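Local coordinates for thiamine pyrophosphokinase (Candida albicans, PDB 2G9Z), which catalyses the transfer of a pyrophosphate group from ATP to thiamine, yielding the cofactor thiamine pyrophosphate, at residues 144-153 and 176-187; 202-213 and 236-244. One frame throughout, in Å; residues are numbered along the deposited sequence.

Contact 1 (144-153 and 176-187); sequences KIIRQSSQYY and WFESIDEVDGLA. With VNP (3-[(4-amino-2-methylpyrimidin-5-yl)methyl]-5-(2-{[hydroxy(phosphonoamino)phosphoryl]oxy}ethyl)-4-methyl-1,3-thiazol-3-I um), chain H.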
loop_
_atom_site.group_PDB
_atom_site.type_symbol
_atom_site.label_atom_id
_atom_site.label_comp_id
_atom_site.label_asym_id
_atom_site.label_seq_id
_atom_site.Cartn_x
_atom_site.Cartn_y
_atom_site.Cartn_z
ATOM N N LYS A 144 -13.051 4.266 27.223
ATOM C CA LYS A 144 -14.373 4.667 26.760
ATOM C C LYS A 144 -14.702 3.848 25.520
ATOM O O LYS A 144 -14.037 3.977 24.487
ATOM C CB LYS A 144 -14.395 6.157 26.417
ATOM C CG LYS A 144 -14.027 7.060 27.586
ATOM C CD LYS A 144 -14.064 8.524 27.188
ATOM C CE LYS A 144 -13.696 9.420 28.358
ATOM N NZ LYS A 144 -13.779 10.859 27.993
ATOM N N ILE A 145 -15.732 3.016 25.628
ATOM C CA ILE A 145 -16.156 2.149 24.540
ATOM C C ILE A 145 -17.219 2.761 23.640
ATOM O O ILE A 145 -18.288 3.153 24.102
ATOM C CB ILE A 145 -16.725 0.829 25.086
ATOM C CG1 ILE A 145 -15.723 0.184 26.046
ATOM C CG2 ILE A 145 -17.081 -0.103 23.929
ATOM C CD1 ILE A 145 -14.353 -0.053 25.450
ATOM N N ILE A 146 -16.930 2.827 22.345
ATOM C CA ILE A 146 -17.888 3.371 21.396
ATOM C C ILE A 146 -18.123 2.370 20.275
ATOM O O ILE A 146 -17.376 2.332 19.300
ATOM C CB ILE A 146 -17.394 4.700 20.790
ATOM C CG1 ILE A 146 -17.084 5.700 21.906
ATOM C CG2 ILE A 146 -18.454 5.270 19.861
ATOM C CD1 ILE A 146 -16.568 7.040 21.402
ATOM N N ARG A 147 -19.158 1.550 20.422
ATOM C CA ARG A 147 -19.484 0.561 19.407
ATOM C C ARG A 147 -20.311 1.185 18.290
ATOM O O ARG A 147 -21.279 1.905 18.542
ATOM C CB ARG A 147 -20.249 -0.613 20.028
ATOM C CG ARG A 147 -20.528 -1.746 19.046
ATOM C CD ARG A 147 -20.765 -3.071 19.768
ATOM N NE ARG A 147 -20.841 -4.192 18.831
ATOM C CZ ARG A 147 -20.618 -5.462 19.160
ATOM N NH1 ARG A 147 -20.302 -5.784 20.409
ATOM N NH2 ARG A 147 -20.704 -6.411 18.238
ATOM N N GLN A 148 -19.913 0.919 17.052
ATOM C CA GLN A 148 -20.612 1.444 15.884
ATOM C C GLN A 148 -20.743 0.316 14.872
ATOM O O GLN A 148 -19.751 -0.120 14.285
ATOM C CB GLN A 148 -19.818 2.602 15.281
ATOM C CG GLN A 148 -19.636 3.786 16.212
ATOM C CD GLN A 148 -20.906 4.609 16.368
ATOM O OE1 GLN A 148 -21.795 4.276 17.160
ATOM N NE2 GLN A 148 -21.005 5.682 15.598
ATOM N N SER A 149 -21.969 -0.154 14.669
ATOM C CA SER A 149 -22.218 -1.258 13.755
ATOM C C SER A 149 -22.389 -0.874 12.288
ATOM O O SER A 149 -22.562 -1.749 11.447
ATOM C CB SER A 149 -23.454 -2.034 14.210
ATOM O OG SER A 149 -24.623 -1.251 14.044
ATOM N N SER A 150 -22.341 0.415 11.969
ATOM C CA SER A 150 -22.513 0.831 10.576
ATOM C C SER A 150 -21.649 0.040 9.603
ATOM O O SER A 150 -20.469 -0.194 9.857
ATOM C CB SER A 150 -22.195 2.309 10.393
ATOM O OG SER A 150 -22.172 2.604 9.005
ATOM N N GLN A 151 -22.252 -0.330 8.478
ATOM C CA GLN A 151 -21.592 -1.101 7.429
ATOM C C GLN A 151 -21.039 -0.228 6.321
ATOM O O GLN A 151 -20.544 -0.734 5.314
ATOM C CB GLN A 151 -22.585 -2.088 6.812
ATOM C CG GLN A 151 -23.237 -2.992 7.824
ATOM C CD GLN A 151 -22.209 -3.685 8.662
ATOM O OE1 GLN A 151 -22.528 -4.429 9.590
ATOM N NE2 GLN A 151 -20.948 -3.444 8.338
ATOM N N TYR A 152 -21.120 1.081 6.506
ATOM C CA TYR A 152 -20.662 2.001 5.485
ATOM C C TYR A 152 -19.426 2.816 5.841
ATOM O O TYR A 152 -18.881 3.520 4.995
ATOM C CB TYR A 152 -21.849 2.881 5.073
ATOM C CG TYR A 152 -22.901 2.052 4.359
ATOM C CD1 TYR A 152 -22.937 1.990 2.968
ATOM C CD2 TYR A 152 -23.774 1.229 5.076
ATOM C CE1 TYR A 152 -23.806 1.125 2.303
ATOM C CE2 TYR A 152 -24.647 0.356 4.418
ATOM C CZ TYR A 152 -24.653 0.311 3.032
ATOM O OH TYR A 152 -25.495 -0.554 2.371
ATOM N N TYR A 153 -18.973 2.693 7.085
ATOM C CA TYR A 153 -17.766 3.378 7.555
ATOM C C TYR A 153 -16.896 2.313 8.229
ATOM O O TYR A 153 -17.428 1.427 8.897
ATOM C CB TYR A 153 -18.122 4.438 8.599
ATOM C CG TYR A 153 -19.046 5.535 8.126
ATOM C CD1 TYR A 153 -18.545 6.670 7.489
ATOM C CD2 TYR A 153 -20.422 5.456 8.349
ATOM C CE1 TYR A 153 -19.392 7.708 7.092
ATOM C CE2 TYR A 153 -21.279 6.485 7.954
ATOM C CZ TYR A 153 -20.754 7.610 7.330
ATOM O OH TYR A 153 -21.590 8.640 6.966
ATOM N N TRP A 176 -19.661 12.258 26.697
ATOM C CA TRP A 176 -20.356 12.769 25.523
ATOM C C TRP A 176 -20.735 11.666 24.536
ATOM O O TRP A 176 -21.717 11.789 23.802
ATOM C CB TRP A 176 -19.464 13.773 24.797
ATOM C CG TRP A 176 -18.200 13.140 24.288
ATOM C CD1 TRP A 176 -17.016 13.010 24.960
ATOM C CD2 TRP A 176 -18.020 12.483 23.026
ATOM N NE1 TRP A 176 -16.111 12.311 24.194
ATOM C CE2 TRP A 176 -16.702 11.976 23.003
ATOM C CE3 TRP A 176 -18.848 12.273 21.913
ATOM C CZ2 TRP A 176 -16.189 11.267 21.906
ATOM C CZ3 TRP A 176 -18.337 11.567 20.822
ATOM C CH2 TRP A 176 -17.021 11.074 20.830
ATOM N N PHE A 177 -19.945 10.595 24.524
ATOM C CA PHE A 177 -20.136 9.470 23.608
ATOM C C PHE A 177 -21.248 8.501 23.968
ATOM O O PHE A 177 -21.703 7.733 23.118
ATOM C CB PHE A 177 -18.849 8.666 23.508
ATOM C CG PHE A 177 -18.456 8.010 24.796
ATOM C CD1 PHE A 177 -17.841 8.742 25.805
ATOM C CD2 PHE A 177 -18.723 6.661 25.011
ATOM C CE1 PHE A 177 -17.495 8.141 27.012
ATOM C CE2 PHE A 177 -18.382 6.052 26.215
ATOM C CZ PHE A 177 -17.766 6.796 27.217
ATOM N N GLU A 178 -21.669 8.506 25.225
ATOM C CA GLU A 178 -22.712 7.585 25.641
ATOM C C GLU A 178 -24.065 8.002 25.083
ATOM O O GLU A 178 -24.324 9.184 24.861
ATOM C CB GLU A 178 -22.758 7.492 27.171
ATOM C CG GLU A 178 -21.395 7.206 27.794
ATOM C CD GLU A 178 -21.484 6.708 29.224
ATOM O OE1 GLU A 178 -22.219 7.323 30.025
ATOM O OE2 GLU A 178 -20.811 5.703 29.545
ATOM N N SER A 179 -24.911 7.013 24.830
ATOM C CA SER A 179 -26.245 7.254 24.300
ATOM C C SER A 179 -26.296 7.753 22.859
ATOM O O SER A 179 -27.341 8.219 22.407
ATOM C CB SER A 179 -27.007 8.224 25.209
ATOM O OG SER A 179 -27.404 7.577 26.406
ATOM N N ILE A 180 -25.180 7.666 22.138
ATOM C CA ILE A 180 -25.180 8.087 20.739
ATOM C C ILE A 180 -25.752 6.915 19.960
ATOM O O ILE A 180 -25.802 5.797 20.472
ATOM C CB ILE A 180 -23.764 8.382 20.207
ATOM C CG1 ILE A 180 -22.947 7.089 20.134
ATOM C CG2 ILE A 180 -23.080 9.400 21.096
ATOM C CD1 ILE A 180 -21.663 7.232 19.343
ATOM N N ASP A 181 -26.192 7.158 18.733
ATOM C CA ASP A 181 -26.757 6.081 17.935
ATOM C C ASP A 181 -25.716 4.973 17.763
ATOM O O ASP A 181 -24.546 5.245 17.490
ATOM C CB ASP A 181 -27.214 6.614 16.577
ATOM C CG ASP A 181 -27.936 5.569 15.760
ATOM O OD1 ASP A 181 -27.275 4.624 15.280
ATOM O OD2 ASP A 181 -29.169 5.688 15.605
ATOM N N GLU A 182 -26.165 3.730 17.929
ATOM C CA GLU A 182 -25.319 2.539 17.844
ATOM C C GLU A 182 -24.825 2.142 16.456
ATOM O O GLU A 182 -23.879 1.363 16.335
ATOM C CB GLU A 182 -26.057 1.344 18.449
ATOM C CG GLU A 182 -26.303 1.451 19.937
ATOM C CD GLU A 182 -27.150 0.306 20.460
ATOM O OE1 GLU A 182 -26.846 -0.858 20.120
ATOM O OE2 GLU A 182 -28.113 0.570 21.215
ATOM N N VAL A 183 -25.470 2.651 15.415
ATOM C CA VAL A 183 -25.069 2.318 14.058
ATOM C C VAL A 183 -24.024 3.303 13.549
ATOM O O VAL A 183 -22.890 2.924 13.250
ATOM C CB VAL A 183 -26.287 2.313 13.105
ATOM C CG1 VAL A 183 -25.847 1.975 11.679
ATOM C CG2 VAL A 183 -27.311 1.297 13.589
ATOM N N ASP A 184 -24.398 4.571 13.463
ATOM C CA ASP A 184 -23.471 5.582 12.972
ATOM C C ASP A 184 -23.611 6.901 13.724
ATOM O O ASP A 184 -23.556 7.976 13.126
ATOM C CB ASP A 184 -23.691 5.789 11.470
ATOM C CG ASP A 184 -25.149 6.037 11.123
ATOM O OD1 ASP A 184 -26.019 5.786 11.982
ATOM O OD2 ASP A 184 -25.428 6.472 9.987
ATOM N N GLY A 185 -23.785 6.805 15.038
ATOM C CA GLY A 185 -23.932 7.993 15.861
ATOM C C GLY A 185 -22.773 8.963 15.726
ATOM O O GLY A 185 -22.978 10.177 15.671
ATOM N N LEU A 186 -21.551 8.440 15.673
ATOM C CA LEU A 186 -20.377 9.298 15.532
ATOM C C LEU A 186 -20.452 10.093 14.235
ATOM O O LEU A 186 -20.213 11.306 14.220
ATOM C CB LEU A 186 -19.087 8.468 15.540
ATOM C CG LEU A 186 -18.717 7.730 16.829
ATOM C CD1 LEU A 186 -17.427 6.940 16.599
ATOM C CD2 LEU A 186 -18.543 8.727 17.975
ATOM N N ALA A 187 -20.782 9.403 13.148
ATOM C CA ALA A 187 -20.886 10.034 11.837
ATOM C C ALA A 187 -21.992 11.080 11.852
ATOM O O ALA A 187 -21.808 12.198 11.369
ATOM C CB ALA A 187 -21.175 8.983 10.774
HETATM O O2G VNP H . -14.912 -5.496 8.684
HETATM P PG VNP H . -13.348 -5.254 8.402
HETATM O O3G VNP H . -12.970 -5.754 7.061
HETATM O O1G VNP H . -12.561 -6.028 9.574
HETATM N N3B VNP H . -13.038 -3.668 8.576
HETATM P PB VNP H . -13.995 -2.924 9.653
HETATM O O2B VNP H . -13.516 -1.537 9.838
HETATM O O1B VNP H . -14.083 -3.781 10.857
HETATM O O1 VNP H . -15.444 -2.901 8.947
HETATM C C7 VNP H . -15.724 -2.243 7.706
HETATM C C12 VNP H . -17.202 -1.847 7.756
HETATM C C11 VNP H . -17.790 -1.210 6.493
HETATM C C10 VNP H . -18.180 -2.165 5.363
HETATM C CM4 VNP H . -18.656 -3.598 5.617
HETATM S S1 VNP H . -16.757 -0.021 5.573
HETATM C C9 VNP H . -17.479 -0.450 4.038
HETATM N N5 VNP H . -18.050 -1.652 4.136
HETATM C C7A VNP H . -18.440 -2.439 2.955
HETATM C C5A VNP H . -18.784 -1.582 1.733
HETATM C C6A VNP H . -17.960 -1.731 0.625
HETATM N N1A VNP H . -18.238 -1.124 -0.515
HETATM C C2A VNP H . -19.319 -0.344 -0.634
HETATM C CM2 VNP H . -19.631 0.319 -1.977
HETATM N N3A VNP H . -20.138 -0.160 0.413
HETATM C C4A VNP H . -19.896 -0.757 1.588
HETATM N N4A VNP H . -20.724 -0.539 2.606
HETATM O O HOH W 1 -24.364 3.706 8.295
#

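Contact 2 (202-213 and 236-244); sequences DIDITIYVLNAI and KVTVFFITT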
loop_
_atom_site.group_PDB
_atom_site.type_symbol
_atom_site.label_atom_id
_atom_site.label_comp_id
_atom_site.label_asym_id
_atom_site.label_seq_id
_atom_site.Cartn_x
_atom_site.Cartn_y
_atom_site.Cartn_z
ATOM N N ASP A 202 -10.760 25.999 14.551
ATOM C CA ASP A 202 -9.347 26.324 14.724
ATOM C C ASP A 202 -8.618 25.588 15.846
ATOM O O ASP A 202 -8.434 26.120 16.942
ATOM C CB ASP A 202 -9.176 27.836 14.911
ATOM C CG ASP A 202 -9.821 28.345 16.181
ATOM O OD1 ASP A 202 -11.040 28.142 16.356
ATOM O OD2 ASP A 202 -9.104 28.953 17.003
ATOM N N ILE A 203 -8.197 24.360 15.563
ATOM C CA ILE A 203 -7.458 23.564 16.533
ATOM C C ILE A 203 -6.477 22.646 15.806
ATOM O O ILE A 203 -6.869 21.828 14.974
ATOM C CB ILE A 203 -8.403 22.724 17.425
ATOM C CG1 ILE A 203 -7.575 21.922 18.435
ATOM C CG2 ILE A 203 -9.269 21.813 16.568
ATOM C CD1 ILE A 203 -8.402 21.146 19.433
ATOM N N ASP A 204 -5.195 22.808 16.117
ATOM C CA ASP A 204 -4.143 22.015 15.497
ATOM C C ASP A 204 -4.005 20.651 16.153
ATOM O O ASP A 204 -3.692 20.547 17.337
ATOM C CB ASP A 204 -2.812 22.761 15.578
ATOM C CG ASP A 204 -2.854 24.095 14.867
ATOM O OD1 ASP A 204 -3.111 24.108 13.645
ATOM O OD2 ASP A 204 -2.633 25.130 15.530
ATOM N N ILE A 205 -4.234 19.609 15.365
ATOM C CA ILE A 205 -4.152 18.243 15.853
ATOM C C ILE A 205 -3.164 17.431 15.022
ATOM O O ILE A 205 -3.126 17.543 13.798
ATOM C CB ILE A 205 -5.532 17.541 15.768
ATOM C CG1 ILE A 205 -6.598 18.379 16.478
ATOM C CG2 ILE A 205 -5.452 16.149 16.376
ATOM C CD1 ILE A 205 -6.348 18.573 17.946
ATOM N N THR A 206 -2.363 16.624 15.703
ATOM C CA THR A 206 -1.403 15.748 15.047
ATOM C C THR A 206 -1.797 14.333 15.449
ATOM O O THR A 206 -1.797 13.992 16.634
ATOM C CB THR A 206 0.047 16.023 15.511
ATOM O OG1 THR A 206 0.449 17.332 15.086
ATOM C CG2 THR A 206 0.997 14.992 14.919
ATOM N N ILE A 207 -2.163 13.521 14.464
ATOM C CA ILE A 207 -2.566 12.148 14.727
ATOM C C ILE A 207 -1.554 11.140 14.195
ATOM O O ILE A 207 -1.334 11.041 12.988
ATOM C CB ILE A 207 -3.921 11.815 14.073
ATOM C CG1 ILE A 207 -4.983 12.830 14.495
ATOM C CG2 ILE A 207 -4.354 10.405 14.488
ATOM C CD1 ILE A 207 -6.319 12.629 13.786
ATOM N N TYR A 208 -0.939 10.400 15.109
ATOM C CA TYR A 208 0.020 9.365 14.755
ATOM C C TYR A 208 -0.800 8.091 14.627
ATOM O O TYR A 208 -1.471 7.682 15.577
ATOM C CB TYR A 208 1.071 9.233 15.857
ATOM C CG TYR A 208 1.977 10.441 15.953
ATOM C CD1 TYR A 208 2.961 10.674 14.993
ATOM C CD2 TYR A 208 1.825 11.373 16.978
ATOM C CE1 TYR A 208 3.773 11.806 15.049
ATOM C CE2 TYR A 208 2.632 12.511 17.043
ATOM C CZ TYR A 208 3.602 12.720 16.074
ATOM O OH TYR A 208 4.397 13.845 16.129
ATOM N N VAL A 209 -0.768 7.476 13.449
ATOM C CA VAL A 209 -1.536 6.259 13.214
ATOM C C VAL A 209 -0.647 5.024 13.051
ATOM O O VAL A 209 0.248 5.003 12.202
ATOM C CB VAL A 209 -2.414 6.396 11.943
ATOM C CG1 VAL A 209 -3.285 5.156 11.772
ATOM C CG2 VAL A 209 -3.273 7.657 12.024
ATOM N N LEU A 210 -0.895 4.001 13.865
ATOM C CA LEU A 210 -0.139 2.744 13.786
ATOM C C LEU A 210 -0.974 1.628 13.155
ATOM O O LEU A 210 -2.188 1.568 13.354
ATOM C CB LEU A 210 0.286 2.274 15.182
ATOM C CG LEU A 210 1.226 3.153 16.002
ATOM C CD1 LEU A 210 1.459 2.505 17.365
ATOM C CD2 LEU A 210 2.539 3.337 15.249
ATOM N N ASN A 211 -0.318 0.759 12.387
ATOM C CA ASN A 211 -0.967 -0.401 11.770
ATOM C C ASN A 211 -2.045 -0.159 10.710
ATOM O O ASN A 211 -2.863 -1.046 10.444
ATOM C CB ASN A 211 -1.551 -1.297 12.872
ATOM C CG ASN A 211 -0.544 -1.600 13.971
ATOM O OD1 ASN A 211 0.625 -1.880 13.695
ATOM N ND2 ASN A 211 -0.996 -1.552 15.227
ATOM N N ALA A 212 -2.048 1.019 10.098
ATOM C CA ALA A 212 -3.043 1.339 9.073
ATOM C C ALA A 212 -2.518 1.034 7.674
ATOM O O ALA A 212 -3.277 1.009 6.701
ATOM C CB ALA A 212 -3.433 2.809 9.167
ATOM N N ILE A 213 -1.213 0.809 7.586
ATOM C CA ILE A 213 -0.554 0.515 6.322
ATOM C C ILE A 213 0.127 -0.846 6.417
ATOM O O ILE A 213 0.516 -1.273 7.503
ATOM C CB ILE A 213 0.536 1.579 6.010
ATOM C CG1 ILE A 213 -0.073 2.983 6.041
ATOM C CG2 ILE A 213 1.187 1.288 4.663
ATOM C CD1 ILE A 213 -1.131 3.234 4.975
ATOM N N LYS A 236 -6.025 21.670 9.377
ATOM C CA LYS A 236 -5.314 21.842 10.641
ATOM C C LYS A 236 -4.945 20.515 11.298
ATOM O O LYS A 236 -4.188 20.484 12.268
ATOM C CB LYS A 236 -6.151 22.687 11.610
ATOM C CG LYS A 236 -6.060 24.181 11.362
ATOM C CD LYS A 236 -7.128 24.940 12.137
ATOM C CE LYS A 236 -6.762 26.408 12.273
ATOM N NZ LYS A 236 -6.358 27.006 10.971
ATOM N N VAL A 237 -5.489 19.418 10.782
ATOM C CA VAL A 237 -5.164 18.109 11.330
ATOM C C VAL A 237 -4.019 17.530 10.508
ATOM O O VAL A 237 -4.136 17.389 9.294
ATOM C CB VAL A 237 -6.368 17.143 11.259
ATOM C CG1 VAL A 237 -5.964 15.765 11.778
ATOM C CG2 VAL A 237 -7.529 17.697 12.080
ATOM N N THR A 238 -2.907 17.223 11.169
ATOM C CA THR A 238 -1.755 16.643 10.490
ATOM C C THR A 238 -1.734 15.162 10.826
ATOM O O THR A 238 -1.707 14.788 12.000
ATOM C CB THR A 238 -0.430 17.278 10.958
ATOM O OG1 THR A 238 -0.461 18.686 10.702
ATOM C CG2 THR A 238 0.753 16.663 10.211
ATOM N N VAL A 239 -1.761 14.320 9.798
ATOM C CA VAL A 239 -1.754 12.886 10.012
ATOM C C VAL A 239 -0.429 12.244 9.619
ATOM O O VAL A 239 0.113 12.504 8.546
ATOM C CB VAL A 239 -2.886 12.200 9.217
ATOM C CG1 VAL A 239 -2.803 10.682 9.388
ATOM C CG2 VAL A 239 -4.230 12.712 9.694
ATOM N N PHE A 240 0.091 11.414 10.513
ATOM C CA PHE A 240 1.329 10.692 10.261
ATOM C C PHE A 240 1.075 9.206 10.424
ATOM O O PHE A 240 0.650 8.762 11.492
ATOM C CB PHE A 240 2.416 11.090 11.256
ATOM C CG PHE A 240 3.037 12.417 10.975
ATOM C CD1 PHE A 240 3.786 12.616 9.819
ATOM C CD2 PHE A 240 2.902 13.464 11.881
ATOM C CE1 PHE A 240 4.395 13.840 9.570
ATOM C CE2 PHE A 240 3.509 14.693 11.639
ATOM C CZ PHE A 240 4.255 14.878 10.482
ATOM N N PHE A 241 1.311 8.443 9.365
ATOM C CA PHE A 241 1.157 7.002 9.446
ATOM C C PHE A 241 2.548 6.487 9.771
ATOM O O PHE A 241 3.498 6.725 9.015
ATOM C CB PHE A 241 0.712 6.407 8.106
ATOM C CG PHE A 241 -0.712 6.685 7.754
ATOM C CD1 PHE A 241 -1.748 6.056 8.437
ATOM C CD2 PHE A 241 -1.021 7.560 6.724
ATOM C CE1 PHE A 241 -3.079 6.301 8.091
ATOM C CE2 PHE A 241 -2.347 7.810 6.371
ATOM C CZ PHE A 241 -3.374 7.181 7.055
ATOM N N ILE A 242 2.687 5.812 10.903
ATOM C CA ILE A 242 3.980 5.262 11.273
ATOM C C ILE A 242 3.865 3.762 11.093
ATOM O O ILE A 242 3.015 3.122 11.712
ATOM C CB ILE A 242 4.347 5.586 12.733
ATOM C CG1 ILE A 242 4.588 7.090 12.890
ATOM C CG2 ILE A 242 5.599 4.806 13.139
ATOM C CD1 ILE A 242 4.883 7.514 14.316
ATOM N N THR A 243 4.698 3.207 10.221
ATOM C CA THR A 243 4.660 1.775 9.962
ATOM C C THR A 243 5.954 1.128 10.398
ATOM O O THR A 243 6.825 1.775 10.975
ATOM C CB THR A 243 4.458 1.473 8.464
ATOM O OG1 THR A 243 5.700 1.652 7.767
ATOM C CG2 THR A 243 3.416 2.411 7.874
ATOM N N THR A 244 6.073 -0.161 10.109
ATOM C CA THR A 244 7.262 -0.917 10.461
ATOM C C THR A 244 8.444 -0.463 9.607
ATOM O O THR A 244 9.595 -0.500 10.040
ATOM C CB THR A 244 7.035 -2.422 10.229
ATOM O OG1 THR A 244 5.982 -2.881 11.083
ATOM C CG2 THR A 244 8.305 -3.209 10.526
HETATM O O HOH W 2 2.458 0.503 12.329
#

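Contact 1 (144-153 and 176-187)
E182 O is gripped twice, receiving S149 N at 3.0 Å in the carbonyl plane and meeting Q148 CA in a CA-H...O contact. One residue later in both segments V183 O takes the N-H of S150 at 2.9 Å, the donor tilted 30° from the carbonyl plane, so the loop at 181-183 is stitched to the chain just beyond strand 144-147. Within the loop, D181 OD1 accepts V183 N in an Asx turn; in the other segment, S150 OG takes Y152 N in an ST turn that shapes the start of the ligand-binding run Q151, Y152 and Y153. The Y153 ring carries A187 CB over one face, 4.1 Å from its centroid. At the far end, a chi1 of 65°, with CG between the backbone N and the carbonyl carbon, lays the F177 ring against the extended chain of K144, whose CB sits over its face. I146 fills the middle: CD1 presses on F177 CB at 3.5 Å, while CG2 reaches I180 CD1 and L186 CD1. The contact packs on side chains of strand 144-147, outermost in the large sheet within this chain and paired with strand 122-125; I146 also touches C162 of helix 155-170, and L186 and A187 belong to the first turn of helix 185-195.

Contact 2 (202-213 and 236-244)
K236 lies along the start of the other segment: its CE comes within 3.6 Å of D202 CA, and its CG lies 3.7 Å from D204 OD1, although the ammonium stays clear of both carboxylates. Its carbonyl receives I205 N, which stands above the carbonyl plane. V237, with CG1 anti to the backbone N (chi1 177°), meets I207 CD1 through that methyl. T238 turns both its N-H and its carbonyl to strand 205-210, the N-H going to I205 O at 2.7 Å and the carbonyl taking I207 N. Such a ladder, in which each bonded residue of one strand reaches the two neighbours of its opposite number, is the signature of parallel pairing, and here the two strands are the ends of a beta-alpha-beta unit whose crossover is helix 217-233. Their axes come within 4.6 Å of each other, 16° from parallel. V239 turns to the same face as V237; it touches V209 CG2 through CG1 and packs on L227 and M230 of the crossover helix. On the opposite face, the F240 ring lies beside that of Y208, planes 15° apart but slid so far that they barely overlap, and T206 CG2 meets the edge of the F240 ring, in its plane. The F240 backbone continues the ladder, with its N-H bound to I207 O and its O to V209 N. F241 brings CD1 to 3.6 Å from V209 CB, its ring also meeting A212 CB obliquely and carrying I213 CD1 over one face. I242 N closes the ladder on V209 O, while I242 CD1 reaches Y208 CD1. Where the strands part, a water takes over, accepting from N211 N and donating to I242 O at 2.7 Å. T243 finally sets CG2 against I213 CB, its hydroxyl being engaged by D246 N.

Overall arrangement
Contacts 1 and 2 come in series along the chain, the first closing before the second opens, with helix 185-195 leading from one to the other. Their centres are about 22 Å apart and their nearest atoms about 13 Å, so they do not touch, yet both belong to one large mixed sheet. Contact 1 lies at its outermost strand, 144-147; contact 2 pairs strands 205-210 and 237-242 in its interior, beyond strands 122-125, 86-90 and 64-68. Helix 155-170 packs against side chains of both. Contact 2 sits near the centre of the chain, whereas contact 1 is peripheral and leads into the pocket that holds the thiamine pyrophosphate analogue, completed by the second subunit.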